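Local coordinates for protein putative peptidase (Bacteroides fragilis, PDB 5DYN) that acts as a clostripain-family (C11) cysteine protease, probably activating Bacteroides fragilis toxin by cleavage, this chain being the larger, C-terminal part of the whole protein, at residues 27-32 / 80-85; 34-39 / 112-117; 40-45 / 230-235; 116-121 / 181-186; 176-181 / 207-212. All blocks are in the same frame, centred on the assembly; numbering follows the deposited sequence. Where two conformers were deposited one is given.

Contact 1 (27-32 / 80-85)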
# COMPACT_ATOMS: atom_id res chain seq x y z
N PHE B 27 1.83 9.29 7.20
CA PHE B 27 2.05 8.14 6.33
C PHE B 27 0.77 7.34 6.13
O PHE B 27 -0.09 7.28 7.01
CB PHE B 27 3.14 7.24 6.91
CG PHE B 27 2.88 6.77 8.32
CD1 PHE B 27 2.08 5.67 8.56
CD2 PHE B 27 3.45 7.44 9.40
CE1 PHE B 27 1.84 5.24 9.86
CE2 PHE B 27 3.21 7.01 10.69
CZ PHE B 27 2.41 5.91 10.92
N LEU B 28 0.64 6.74 4.95
CA LEU B 28 -0.40 5.76 4.70
C LEU B 28 0.26 4.40 4.46
O LEU B 28 0.69 4.10 3.35
CB LEU B 28 -1.27 6.15 3.50
CG LEU B 28 -2.38 7.18 3.74
CD1 LEU B 28 -1.82 8.58 3.89
CD2 LEU B 28 -3.41 7.13 2.62
N PHE B 29 0.35 3.61 5.52
CA PHE B 29 1.02 2.32 5.44
C PHE B 29 0.03 1.22 5.04
O PHE B 29 -0.86 0.86 5.81
CB PHE B 29 1.69 1.97 6.78
CG PHE B 29 2.36 0.63 6.80
CD1 PHE B 29 2.91 0.08 5.65
CD2 PHE B 29 2.44 -0.10 7.98
CE1 PHE B 29 3.53 -1.16 5.68
CE2 PHE B 29 3.05 -1.34 8.01
CZ PHE B 29 3.59 -1.87 6.86
N PHE B 30 0.19 0.71 3.82
CA PHE B 30 -0.62 -0.40 3.34
C PHE B 30 0.10 -1.73 3.53
O PHE B 30 0.87 -2.16 2.66
CB PHE B 30 -0.98 -0.22 1.87
CG PHE B 30 -2.13 0.72 1.64
CD1 PHE B 30 -1.94 2.08 1.64
CD2 PHE B 30 -3.41 0.22 1.43
CE1 PHE B 30 -3.00 2.94 1.42
CE2 PHE B 30 -4.47 1.08 1.22
CZ PHE B 30 -4.27 2.44 1.22
N ASP B 31 -0.14 -2.39 4.66
CA ASP B 31 0.33 -3.75 4.86
C ASP B 31 -0.57 -4.68 4.06
O ASP B 31 -1.33 -5.46 4.62
CB ASP B 31 0.32 -4.12 6.34
CG ASP B 31 1.32 -5.21 6.68
OD1 ASP B 31 1.89 -5.81 5.74
OD2 ASP B 31 1.53 -5.48 7.88
N ALA B 32 -0.48 -4.57 2.73
CA ALA B 32 -1.36 -5.29 1.82
C ALA B 32 -0.72 -5.39 0.44
O ALA B 32 0.19 -4.63 0.12
CB ALA B 32 -2.71 -4.59 1.74
N LEU B 80 10.08 6.34 6.62
CA LEU B 80 11.32 5.66 6.25
C LEU B 80 11.66 4.56 7.24
O LEU B 80 12.10 3.47 6.86
CB LEU B 80 12.48 6.66 6.16
CG LEU B 80 12.48 7.61 4.96
CD1 LEU B 80 13.62 8.60 5.07
CD2 LEU B 80 12.58 6.82 3.66
N LYS B 81 11.46 4.85 8.52
CA LYS B 81 11.78 3.89 9.57
C LYS B 81 10.83 2.69 9.53
O LYS B 81 11.24 1.56 9.78
CB LYS B 81 11.75 4.57 10.93
CG LYS B 81 12.93 5.50 11.17
CD LYS B 81 12.69 6.44 12.33
CE LYS B 81 13.91 7.28 12.63
NZ LYS B 81 15.06 6.45 13.10
N ILE B 82 9.56 2.94 9.19
CA ILE B 82 8.60 1.87 8.99
C ILE B 82 9.06 0.92 7.88
O ILE B 82 9.08 -0.30 8.05
CB ILE B 82 7.20 2.41 8.63
CG1 ILE B 82 6.56 3.12 9.82
CG2 ILE B 82 6.28 1.27 8.17
CD1 ILE B 82 5.33 3.93 9.46
N ALA B 83 9.45 1.51 6.75
CA ALA B 83 9.89 0.73 5.60
C ALA B 83 11.17 -0.05 5.89
O ALA B 83 11.25 -1.24 5.60
CB ALA B 83 10.10 1.64 4.41
N SER B 84 12.16 0.63 6.46
CA SER B 84 13.45 -0.01 6.75
C SER B 84 13.29 -1.13 7.77
O SER B 84 13.93 -2.17 7.65
CB SER B 84 14.46 1.03 7.25
OG SER B 84 13.98 1.69 8.41
N CYS B 85 12.43 -0.93 8.77
CA CYS B 85 12.13 -1.97 9.75
C CYS B 85 11.52 -3.19 9.07
O CYS B 85 11.97 -4.32 9.29
CB CYS B 85 11.17 -1.46 10.83
SG CYS B 85 11.94 -0.43 12.08
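F27 and F29 turn their rings toward I82 by different torsions: in F27, CG lies between the backbone N and the carbonyl carbon (chi1 56°), whereas in F29 it stands opposite the backbone N, beside the carbonyl carbon. Strand 25-31 thereby offers two ring faces to one aliphatic side chain of helix 78-92, and a different branch of I82 meets each. The terminal methyl CD1 of I82 sits over the middle of the F27 ring, 3.6 Å from the ring centroid and 5° from the normal, and its nearest ring atom, F27 CE1, is 3.7 Å away. The other branch, I82 CG2, stands over the centre of the F29 ring at 4.0 Å from the centroid, 8° off the normal. Both are CH-pi contacts made squarely over a face. I52 of strand 50-53 packs beside all three residues, and M72 of helix 65-72 also touches I82, so I82 packs against both the sheet and helix 65-72. Strand 25-31 is an outer strand only within this chain: it pairs in parallel with a strand of the other chain, whose V114 lies against F29. The contact illustrates how a helix is laid on the face of an alpha/beta sheet. Its chemistry is wholly apolar, resting on methyl-to-ring dispersion, and with both branches engaged over separate rings the rotation of I82 is probably well defined.

Contact 2 (34-39 / 112-117). With NA (sodium ion), chain J.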
# COMPACT_ATOMS: atom_id res chain seq x y z
N PHE B 34 0.24 -5.27 -3.51
CA PHE B 34 0.13 -4.52 -4.75
C PHE B 34 -0.26 -3.05 -4.60
O PHE B 34 -0.63 -2.41 -5.58
CB PHE B 34 -0.91 -5.19 -5.67
CG PHE B 34 -0.57 -6.60 -6.06
CD1 PHE B 34 0.67 -6.92 -6.60
CD2 PHE B 34 -1.50 -7.61 -5.91
CE1 PHE B 34 0.97 -8.22 -6.97
CE2 PHE B 34 -1.21 -8.92 -6.27
CZ PHE B 34 0.03 -9.22 -6.81
N MET B 35 -0.16 -2.50 -3.39
CA MET B 35 -0.71 -1.17 -3.15
C MET B 35 0.26 -0.03 -3.49
O MET B 35 -0.14 1.14 -3.53
CB MET B 35 -1.17 -1.04 -1.70
CG MET B 35 -2.32 -1.96 -1.33
SD MET B 35 -3.63 -2.01 -2.57
CE MET B 35 -4.25 -0.33 -2.52
N GLU B 36 1.53 -0.35 -3.73
CA GLU B 36 2.47 0.70 -4.10
C GLU B 36 2.38 0.95 -5.60
O GLU B 36 3.31 0.68 -6.35
CB GLU B 36 3.90 0.32 -3.69
CG GLU B 36 4.84 1.52 -3.55
CD GLU B 36 4.54 2.39 -2.33
OE1 GLU B 36 3.67 2.01 -1.51
OE2 GLU B 36 5.18 3.45 -2.17
N ALA B 37 1.23 1.48 -6.01
CA ALA B 37 0.96 1.77 -7.41
C ALA B 37 0.82 3.28 -7.61
O ALA B 37 0.32 3.98 -6.73
CB ALA B 37 -0.29 1.06 -7.87
N VAL B 38 1.26 3.76 -8.77
CA VAL B 38 1.19 5.19 -9.06
C VAL B 38 -0.27 5.67 -9.04
O VAL B 38 -0.55 6.80 -8.64
CB VAL B 38 1.84 5.51 -10.44
CG1 VAL B 38 1.15 4.76 -11.57
CG2 VAL B 38 1.86 7.01 -10.70
N GLU B 39 -1.19 4.79 -9.41
CA GLU B 39 -2.60 5.13 -9.46
C GLU B 39 -3.20 5.26 -8.07
O GLU B 39 -4.11 6.05 -7.84
CB GLU B 39 -3.38 4.10 -10.27
CG GLU B 39 -2.91 3.96 -11.71
CD GLU B 39 -1.80 2.93 -11.89
OE1 GLU B 39 -1.24 2.46 -10.87
OE2 GLU B 39 -1.50 2.57 -13.04
N GLY B 112 8.56 -0.04 -0.67
CA GLY B 112 8.84 1.28 -1.21
C GLY B 112 8.08 2.37 -0.48
O GLY B 112 7.01 2.13 0.07
N VAL B 113 8.65 3.57 -0.46
CA VAL B 113 7.95 4.73 0.09
C VAL B 113 7.87 5.84 -0.95
O VAL B 113 8.88 6.24 -1.52
CB VAL B 113 8.62 5.27 1.36
CG1 VAL B 113 7.80 6.41 1.94
CG2 VAL B 113 8.77 4.17 2.38
N ALA B 114 6.66 6.33 -1.19
CA ALA B 114 6.44 7.35 -2.21
C ALA B 114 6.05 8.68 -1.57
O ALA B 114 5.19 8.73 -0.69
CB ALA B 114 5.37 6.90 -3.20
N LYS B 115 6.68 9.76 -2.03
CA LYS B 115 6.33 11.10 -1.58
C LYS B 115 5.09 11.60 -2.34
O LYS B 115 5.16 11.88 -3.53
CB LYS B 115 7.51 12.06 -1.77
CG LYS B 115 7.34 13.41 -1.10
CD LYS B 115 8.63 14.21 -1.12
CE LYS B 115 8.51 15.49 -0.30
NZ LYS B 115 9.81 16.20 -0.14
N MET B 116 3.97 11.69 -1.63
CA MET B 116 2.69 12.02 -2.25
C MET B 116 2.65 13.39 -2.91
O MET B 116 1.98 13.58 -3.93
CB MET B 116 1.57 11.94 -1.20
CG MET B 116 1.36 10.56 -0.61
SD MET B 116 0.49 9.45 -1.72
CE MET B 116 -0.54 8.57 -0.56
N SER B 117 3.36 14.35 -2.33
CA SER B 117 3.30 15.73 -2.80
C SER B 117 3.90 15.89 -4.20
O SER B 117 3.64 16.88 -4.88
CB SER B 117 4.01 16.67 -1.82
OG SER B 117 5.37 16.31 -1.67
NA NA J . 1.21 -2.72 -7.51
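E36 belongs to the loop that follows strand 25-31 and leads into helix 38-43, one of the beta-to-alpha connections of the caspase-like core expected of clan CD peptidases, and from there it leans on strand 110-115 of the central sheet. The residue is the centre of an inverse gamma turn and comes within 7.0 Å of G112 between CA atoms. Its CG stands opposite the backbone N (chi1 -158°), and a bend at the next bond (chi2 71°) swings the carboxylate alongside the strand backbone. There OE2 of E36 does most of the touching. E36 OE2 lies 3.2 Å from G112 O. The same E36 OE2 is 3.4 Å from A114 N, and the methyl A114 CB is 3.6 Å from E36 OE2. The approach to A114 N is too poorly angled for a hydrogen bond, and G112 O, like a carboxylate oxygen, is an acceptor, so this buried meeting is packing and not a polar grip. L51 and S53 of strand 50-53 and M185 of strand 185-196 add further walls round E36. Its backbone is better tied, bonding to S54 and S212, and A37 takes the N-cap position of the helix. At the start of the segment the loop also meets a sodium ion: F34 O binds it at 2.7 Å, together with P55 O and S212 OG.

Contact 3 (40-45 / 230-235). With NA (sodium ion), chain G.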
# COMPACT_ATOMS: atom_id res chain seq x y z
N VAL B 40 -2.69 4.46 -7.13
CA VAL B 40 -3.14 4.54 -5.75
C VAL B 40 -2.49 5.74 -5.07
O VAL B 40 -3.14 6.48 -4.34
CB VAL B 40 -2.82 3.25 -4.98
CG1 VAL B 40 -3.28 3.37 -3.53
CG2 VAL B 40 -3.48 2.06 -5.66
N ALA B 41 -1.20 5.92 -5.33
CA ALA B 41 -0.46 7.06 -4.81
C ALA B 41 -1.10 8.37 -5.23
O ALA B 41 -1.28 9.27 -4.42
CB ALA B 41 0.99 7.00 -5.27
N TYR B 42 -1.45 8.48 -6.51
CA TYR B 42 -2.05 9.71 -7.01
C TYR B 42 -3.45 9.91 -6.43
O TYR B 42 -3.80 11.01 -6.04
CB TYR B 42 -2.11 9.73 -8.54
CG TYR B 42 -2.60 11.05 -9.08
CD1 TYR B 42 -1.71 12.10 -9.30
CD2 TYR B 42 -3.94 11.27 -9.36
CE1 TYR B 42 -2.16 13.32 -9.79
CE2 TYR B 42 -4.39 12.48 -9.84
CZ TYR B 42 -3.50 13.51 -10.05
OH TYR B 42 -3.94 14.72 -10.54
N ALA B 43 -4.24 8.84 -6.39
CA ALA B 43 -5.60 8.94 -5.89
C ALA B 43 -5.65 9.36 -4.42
O ALA B 43 -6.62 9.98 -3.98
CB ALA B 43 -6.33 7.62 -6.08
N LEU B 44 -4.60 9.04 -3.67
CA LEU B 44 -4.57 9.33 -2.24
C LEU B 44 -3.53 10.39 -1.88
O LEU B 44 -3.15 10.51 -0.72
CB LEU B 44 -4.29 8.05 -1.45
CG LEU B 44 -5.27 6.88 -1.60
CD1 LEU B 44 -4.90 5.73 -0.68
CD2 LEU B 44 -6.70 7.34 -1.34
N ARG B 45 -3.09 11.16 -2.87
CA ARG B 45 -2.03 12.14 -2.66
C ARG B 45 -2.44 13.23 -1.67
O ARG B 45 -1.59 13.85 -1.03
CB ARG B 45 -1.61 12.77 -3.99
CG ARG B 45 -2.65 13.70 -4.59
CD ARG B 45 -2.38 13.98 -6.06
NE ARG B 45 -3.34 14.92 -6.62
CZ ARG B 45 -4.58 14.60 -6.97
NH1 ARG B 45 -5.03 13.36 -6.81
NH2 ARG B 45 -5.39 15.52 -7.48
N THR B 230 -9.73 5.69 -13.34
CA THR B 230 -8.73 6.16 -12.39
C THR B 230 -8.42 7.63 -12.65
O THR B 230 -8.49 8.09 -13.79
CB THR B 230 -7.43 5.34 -12.46
OG1 THR B 230 -6.79 5.54 -13.72
CG2 THR B 230 -7.72 3.86 -12.29
N GLU B 231 -8.11 8.37 -11.60
CA GLU B 231 -7.78 9.78 -11.73
C GLU B 231 -6.40 9.96 -12.36
O GLU B 231 -6.12 10.97 -13.01
CB GLU B 231 -7.83 10.48 -10.37
CG GLU B 231 -9.16 10.31 -9.64
CD GLU B 231 -10.34 10.86 -10.42
OE1 GLU B 231 -10.16 11.81 -11.21
OE2 GLU B 231 -11.46 10.33 -10.25
N TRP B 232 -5.53 8.97 -12.17
CA TRP B 232 -4.20 9.01 -12.76
C TRP B 232 -4.29 8.97 -14.28
O TRP B 232 -3.58 9.68 -14.97
CB TRP B 232 -3.33 7.86 -12.25
CG TRP B 232 -2.05 7.71 -13.00
CD1 TRP B 232 -1.76 6.79 -13.96
CD2 TRP B 232 -0.87 8.52 -12.86
NE1 TRP B 232 -0.48 6.96 -14.43
CE2 TRP B 232 0.09 8.02 -13.76
CE3 TRP B 232 -0.53 9.61 -12.05
CZ2 TRP B 232 1.37 8.57 -13.89
CZ3 TRP B 232 0.74 10.16 -12.17
CH2 TRP B 232 1.67 9.64 -13.08
N TYR B 233 -5.19 8.13 -14.79
CA TYR B 233 -5.43 8.04 -16.23
C TYR B 233 -5.73 9.40 -16.84
O TYR B 233 -5.19 9.76 -17.89
CB TYR B 233 -6.58 7.07 -16.51
CG TYR B 233 -7.17 7.19 -17.90
CD1 TYR B 233 -6.65 6.46 -18.96
CD2 TYR B 233 -8.26 8.02 -18.16
CE1 TYR B 233 -7.18 6.56 -20.23
CE2 TYR B 233 -8.79 8.13 -19.42
CZ TYR B 233 -8.25 7.40 -20.45
OH TYR B 233 -8.79 7.51 -21.71
N LYS B 234 -6.59 10.17 -16.17
CA LYS B 234 -7.05 11.45 -16.68
C LYS B 234 -5.92 12.49 -16.79
O LYS B 234 -5.99 13.40 -17.62
CB LYS B 234 -8.18 11.99 -15.80
CG LYS B 234 -9.40 11.08 -15.75
CD LYS B 234 -10.35 11.43 -14.62
CE LYS B 234 -11.48 10.42 -14.51
NZ LYS B 234 -12.26 10.57 -13.25
N VAL B 235 -4.89 12.35 -15.96
CA VAL B 235 -3.83 13.34 -15.90
C VAL B 235 -2.47 12.82 -16.37
O VAL B 235 -1.52 13.58 -16.48
CB VAL B 235 -3.66 13.90 -14.46
CG1 VAL B 235 -4.91 14.66 -14.04
CG2 VAL B 235 -3.36 12.77 -13.48
NA NA G . 0.11 4.81 -15.84
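Y42 of helix 38-43 is met in turn by E231, W232 and V235 as the segment 230-235 runs past it. T230 starts the helix as its N-cap, OG1 accepting from Y233 N at 3.2 Å. E231 follows, its CB 4.0 Å from Y42 CE2 while its carboxylate points off to K234, with which it forms a salt bridge. W232 directs the edge of its six-membered ring toward the face of Y42 in an offset edge-to-face pair, centroids 5.8 Å apart and planes at 66°. At the edge of the same indole, in its plane, lies a modelled sodium ion, 2.6 Å from W232 NE1, with T213, Y227 and W238 around it; an indole N-H has no lone pair there to offer, so the ion's identity is doubtful. V235 closes the series, its CG2 lying over a face of Y42, 3.5 Å from CZ. The opposite face of that ring is covered by the guanidinium of R45, held there by a bond from R45 NH1 to Y42 O at 2.8 Å. R45 also pairs with E120 of helix 119-127, whose A123 touches both W232 and V235, so helix 231-236 packs against helices 38-43 and 119-127 together.

Contact 4 (116-121 / 181-186). With NA (sodium ion), chain H.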
# COMPACT_ATOMS: atom_id res chain seq x y z
N MET B 116 3.97 11.69 -1.63
CA MET B 116 2.69 12.02 -2.25
C MET B 116 2.65 13.39 -2.91
O MET B 116 1.98 13.58 -3.93
CB MET B 116 1.57 11.94 -1.20
CG MET B 116 1.36 10.56 -0.61
SD MET B 116 0.49 9.45 -1.72
CE MET B 116 -0.54 8.57 -0.56
N SER B 117 3.36 14.35 -2.33
CA SER B 117 3.30 15.73 -2.80
C SER B 117 3.90 15.89 -4.20
O SER B 117 3.64 16.88 -4.88
CB SER B 117 4.01 16.67 -1.82
OG SER B 117 5.37 16.31 -1.67
N GLU B 118 4.69 14.91 -4.61
CA GLU B 118 5.36 14.95 -5.91
C GLU B 118 4.57 14.24 -7.01
O GLU B 118 5.00 14.19 -8.16
CB GLU B 118 6.76 14.35 -5.81
CG GLU B 118 7.73 15.15 -4.94
CD GLU B 118 8.28 16.38 -5.64
OE1 GLU B 118 7.80 16.71 -6.75
OE2 GLU B 118 9.19 17.02 -5.08
N LEU B 119 3.41 13.69 -6.65
CA LEU B 119 2.61 12.91 -7.59
C LEU B 119 2.00 13.76 -8.70
O LEU B 119 1.82 13.29 -9.83
CB LEU B 119 1.51 12.16 -6.85
CG LEU B 119 1.80 10.68 -6.57
CD1 LEU B 119 1.85 9.90 -7.88
CD2 LEU B 119 3.11 10.53 -5.81
N GLU B 120 1.68 15.01 -8.39
CA GLU B 120 1.14 15.91 -9.41
C GLU B 120 2.22 16.29 -10.42
O GLU B 120 1.95 16.34 -11.62
CB GLU B 120 0.54 17.15 -8.76
CG GLU B 120 -0.69 16.84 -7.92
CD GLU B 120 -1.47 18.07 -7.52
OE1 GLU B 120 -0.94 19.19 -7.71
OE2 GLU B 120 -2.61 17.92 -7.03
N ASN B 121 3.43 16.55 -9.94
CA ASN B 121 4.56 16.82 -10.83
C ASN B 121 4.85 15.63 -11.74
O ASN B 121 5.21 15.80 -12.90
CB ASN B 121 5.82 17.17 -10.02
CG ASN B 121 5.69 18.48 -9.26
OD1 ASN B 121 4.81 19.30 -9.55
ND2 ASN B 121 6.58 18.70 -8.30
N PHE B 181 10.56 11.74 -11.48
CA PHE B 181 10.29 10.49 -10.78
C PHE B 181 11.22 10.30 -9.58
O PHE B 181 10.82 9.73 -8.57
CB PHE B 181 10.42 9.30 -11.73
CG PHE B 181 10.14 7.97 -11.07
CD1 PHE B 181 8.84 7.54 -10.88
CD2 PHE B 181 11.18 7.16 -10.65
CE1 PHE B 181 8.58 6.32 -10.27
CE2 PHE B 181 10.93 5.95 -10.04
CZ PHE B 181 9.63 5.52 -9.85
N ASP B 182 12.45 10.78 -9.71
CA ASP B 182 13.44 10.66 -8.64
C ASP B 182 12.94 11.31 -7.35
O ASP B 182 13.36 10.92 -6.26
CB ASP B 182 14.76 11.30 -9.06
CG ASP B 182 15.58 10.40 -9.96
OD1 ASP B 182 15.33 9.18 -9.97
OD2 ASP B 182 16.49 10.91 -10.66
N LYS B 183 12.05 12.28 -7.47
CA LYS B 183 11.52 13.00 -6.32
C LYS B 183 10.36 12.26 -5.65
O LYS B 183 9.84 12.72 -4.63
CB LYS B 183 11.06 14.40 -6.76
CG LYS B 183 12.18 15.29 -7.27
CD LYS B 183 11.62 16.41 -8.13
CE LYS B 183 12.44 17.68 -7.99
NZ LYS B 183 11.70 18.86 -8.51
N VAL B 184 9.96 11.13 -6.21
CA VAL B 184 8.79 10.41 -5.71
C VAL B 184 9.17 9.27 -4.79
O VAL B 184 8.76 9.24 -3.62
CB VAL B 184 7.93 9.86 -6.87
CG1 VAL B 184 6.74 9.08 -6.32
CG2 VAL B 184 7.46 10.99 -7.76
N MET B 185 9.96 8.32 -5.30
CA MET B 185 10.38 7.19 -4.49
C MET B 185 11.56 7.56 -3.59
O MET B 185 12.69 7.69 -4.05
CB MET B 185 10.74 6.00 -5.37
CG MET B 185 9.60 5.53 -6.25
SD MET B 185 8.08 5.31 -5.30
CE MET B 185 8.52 3.92 -4.25
N VAL B 186 11.27 7.74 -2.31
CA VAL B 186 12.29 8.12 -1.34
C VAL B 186 12.91 6.88 -0.68
O VAL B 186 13.95 6.97 -0.03
CB VAL B 186 11.72 9.05 -0.26
CG1 VAL B 186 11.27 10.36 -0.89
CG2 VAL B 186 10.57 8.37 0.47
NA NA H . 8.19 15.04 -9.12
O HOH W 1 11.06 15.19 -3.16
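E118 and K183 slant across each other, the glutamate folding at chi2 (-77°) so that its carboxylate lies beside the root of the lysine. E118 CG is 3.2 Å from K183 O, and E118 CD is 3.6 Å from K183 CB. The charged atoms, E118 OE2 and K183 NZ, remain 4.6 Å apart. One water joins the two residues, donating to E118 OE2 at 3.2 Å and to K183 O at 3.1 Å. L119 and V184 meet at about a right angle, where L119 CD2 touches V184 CG1 at 3.9 Å. The other carboxylate oxygen, E118 OE1, binds a sodium ion at 2.9 Å, and A180 O of helix 172-182 is a second ligand. N121 ND2 donates to E118 OE1 on its syn side, tilted from the carboxylate plane, and so helps position the metal-binding oxygen. The arrangement is that of a cation site at a helix terminus: a carbonyl near the C-terminal end of helix 172-182 faces an acidic residue just ahead of helix 119-127.

Contact 5 (176-181 / 207-212). With NA (sodium ion), chain H; NA (sodium ion), chain I; NA (sodium ion), chain J.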
# COMPACT_ATOMS: atom_id res chain seq x y z
N SER B 176 14.50 13.61 -18.55
CA SER B 176 13.63 14.67 -18.07
C SER B 176 12.57 14.09 -17.15
O SER B 176 12.35 14.58 -16.05
CB SER B 176 12.97 15.40 -19.24
OG SER B 176 13.93 16.14 -19.98
N TRP B 177 11.91 13.02 -17.62
CA TRP B 177 10.90 12.34 -16.83
C TRP B 177 11.50 11.75 -15.56
O TRP B 177 10.90 11.82 -14.48
CB TRP B 177 10.22 11.24 -17.65
CG TRP B 177 9.17 10.50 -16.90
CD1 TRP B 177 7.84 10.79 -16.85
CD2 TRP B 177 9.36 9.34 -16.08
NE1 TRP B 177 7.19 9.88 -16.04
CE2 TRP B 177 8.10 8.98 -15.56
CE3 TRP B 177 10.48 8.57 -15.72
CZ2 TRP B 177 7.92 7.88 -14.71
CZ3 TRP B 177 10.30 7.48 -14.88
CH2 TRP B 177 9.03 7.15 -14.39
N ARG B 178 12.69 11.17 -15.70
CA ARG B 178 13.39 10.55 -14.59
C ARG B 178 13.69 11.54 -13.47
O ARG B 178 13.70 11.17 -12.29
CB ARG B 178 14.69 9.92 -15.09
CG ARG B 178 15.56 9.32 -14.01
CD ARG B 178 14.83 8.24 -13.23
NE ARG B 178 15.71 7.63 -12.24
CZ ARG B 178 16.51 6.60 -12.49
NH1 ARG B 178 16.55 6.07 -13.70
NH2 ARG B 178 17.28 6.11 -11.53
N GLU B 179 13.91 12.80 -13.83
CA GLU B 179 14.14 13.86 -12.85
C GLU B 179 12.92 14.03 -11.95
O GLU B 179 13.06 14.20 -10.74
CB GLU B 179 14.47 15.18 -13.55
CG GLU B 179 15.84 15.22 -14.21
CD GLU B 179 16.20 16.59 -14.74
OE1 GLU B 179 15.35 17.22 -15.41
OE2 GLU B 179 17.34 17.05 -14.49
N ALA B 180 11.74 13.98 -12.55
CA ALA B 180 10.50 14.15 -11.81
C ALA B 180 10.20 12.91 -10.97
O ALA B 180 9.64 13.03 -9.87
CB ALA B 180 9.35 14.44 -12.75
N PHE B 181 10.56 11.74 -11.48
CA PHE B 181 10.29 10.49 -10.78
C PHE B 181 11.22 10.30 -9.58
O PHE B 181 10.82 9.73 -8.57
CB PHE B 181 10.42 9.30 -11.73
CG PHE B 181 10.14 7.97 -11.07
CD1 PHE B 181 8.84 7.54 -10.88
CD2 PHE B 181 11.18 7.16 -10.65
CE1 PHE B 181 8.58 6.32 -10.27
CE2 PHE B 181 10.93 5.95 -10.04
CZ PHE B 181 9.63 5.52 -9.85
N ASP B 207 16.91 -3.06 -11.57
CA ASP B 207 16.65 -1.71 -12.06
C ASP B 207 15.21 -1.26 -11.81
O ASP B 207 14.81 -0.17 -12.22
CB ASP B 207 16.98 -1.60 -13.56
CG ASP B 207 16.24 -2.63 -14.40
OD1 ASP B 207 15.35 -3.32 -13.87
OD2 ASP B 207 16.55 -2.73 -15.60
N ALA B 208 14.43 -2.11 -11.14
CA ALA B 208 13.09 -1.72 -10.72
C ALA B 208 13.19 -0.62 -9.67
O ALA B 208 14.16 -0.57 -8.91
CB ALA B 208 12.32 -2.92 -10.19
N LYS B 209 12.20 0.26 -9.62
CA LYS B 209 12.27 1.41 -8.73
C LYS B 209 11.21 1.36 -7.63
O LYS B 209 11.23 2.19 -6.71
CB LYS B 209 12.14 2.71 -9.53
CG LYS B 209 13.18 2.87 -10.64
CD LYS B 209 14.59 2.65 -10.14
CE LYS B 209 15.62 3.12 -11.16
NZ LYS B 209 15.47 2.44 -12.48
N GLY B 210 10.29 0.40 -7.72
CA GLY B 210 9.37 0.14 -6.63
C GLY B 210 7.99 0.77 -6.69
O GLY B 210 7.23 0.71 -5.72
N LEU B 211 7.65 1.37 -7.83
CA LEU B 211 6.32 1.93 -8.03
C LEU B 211 5.71 1.34 -9.29
O LEU B 211 6.29 1.45 -10.37
CB LEU B 211 6.37 3.46 -8.12
CG LEU B 211 5.02 4.18 -8.19
CD1 LEU B 211 4.25 4.02 -6.89
CD2 LEU B 211 5.21 5.65 -8.54
N SER B 212 4.54 0.72 -9.15
CA SER B 212 3.95 0.01 -10.27
C SER B 212 3.05 0.91 -11.12
O SER B 212 2.62 1.98 -10.69
CB SER B 212 3.14 -1.19 -9.78
OG SER B 212 1.90 -0.77 -9.25
NA NA H . 8.19 15.04 -9.12
NA NA I . 13.25 -4.36 -15.21
NA NA J . 1.21 -2.72 -7.51
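K209 reaches F181 with its very first side-chain atom: CB lies at the edge of the phenyl ring, 3.5 Å from F181 CE2. CG stays near the same carbon, 3.9 Å from F181 CE2. A turn at chi2 (-51°) carries the chain toward R178, where CE settles over one face of the guanidinium, 3.4 Å from R178 NH2. At the tip, a further bend at chi4 sends NZ back to its own loop, to bond D207 O at 2.7 Å and to form a salt bridge with D161. L211 CD2 touches the ring edge 3.8 Å from F181 CE1. D207 OD1 binds a sodium ion, with G144 O as partner. R178 NH1 and K209 NZ come within 4.0 Å at a place lined by D161 and D182, whose carboxylates probably balance the positive charge. R178 NE forms a salt bridge with D182, and D161 also lies at long, weak range from R178 NH1. The chemistry is thus split: the lysine's methylenes pack on F181 and R178, while D207 O and D161 hold NZ.

How the contacts relate
Contacts 1 and 2 are buried and reach the same mixed sheet, but contact 1 is methyl-on-ring packing while contact 2 sets a carboxylate against backbone. Contacts 3, 4 and 5 are only partly buried and mix apolar packing with charges, a water or sodium ions. Contacts 2 and 3 both use helix 38-43; contacts 4 and 5 share helix 172-182 and one sodium ion, and contacts 2 and 5 share another. M116 connects three of them, packing on the backbone of 40-45 while belonging to contacts 2 and 4. Contact 1 lies farthest from contact 3, about 20 Å between centres, yet F30 and L28 still touch L44.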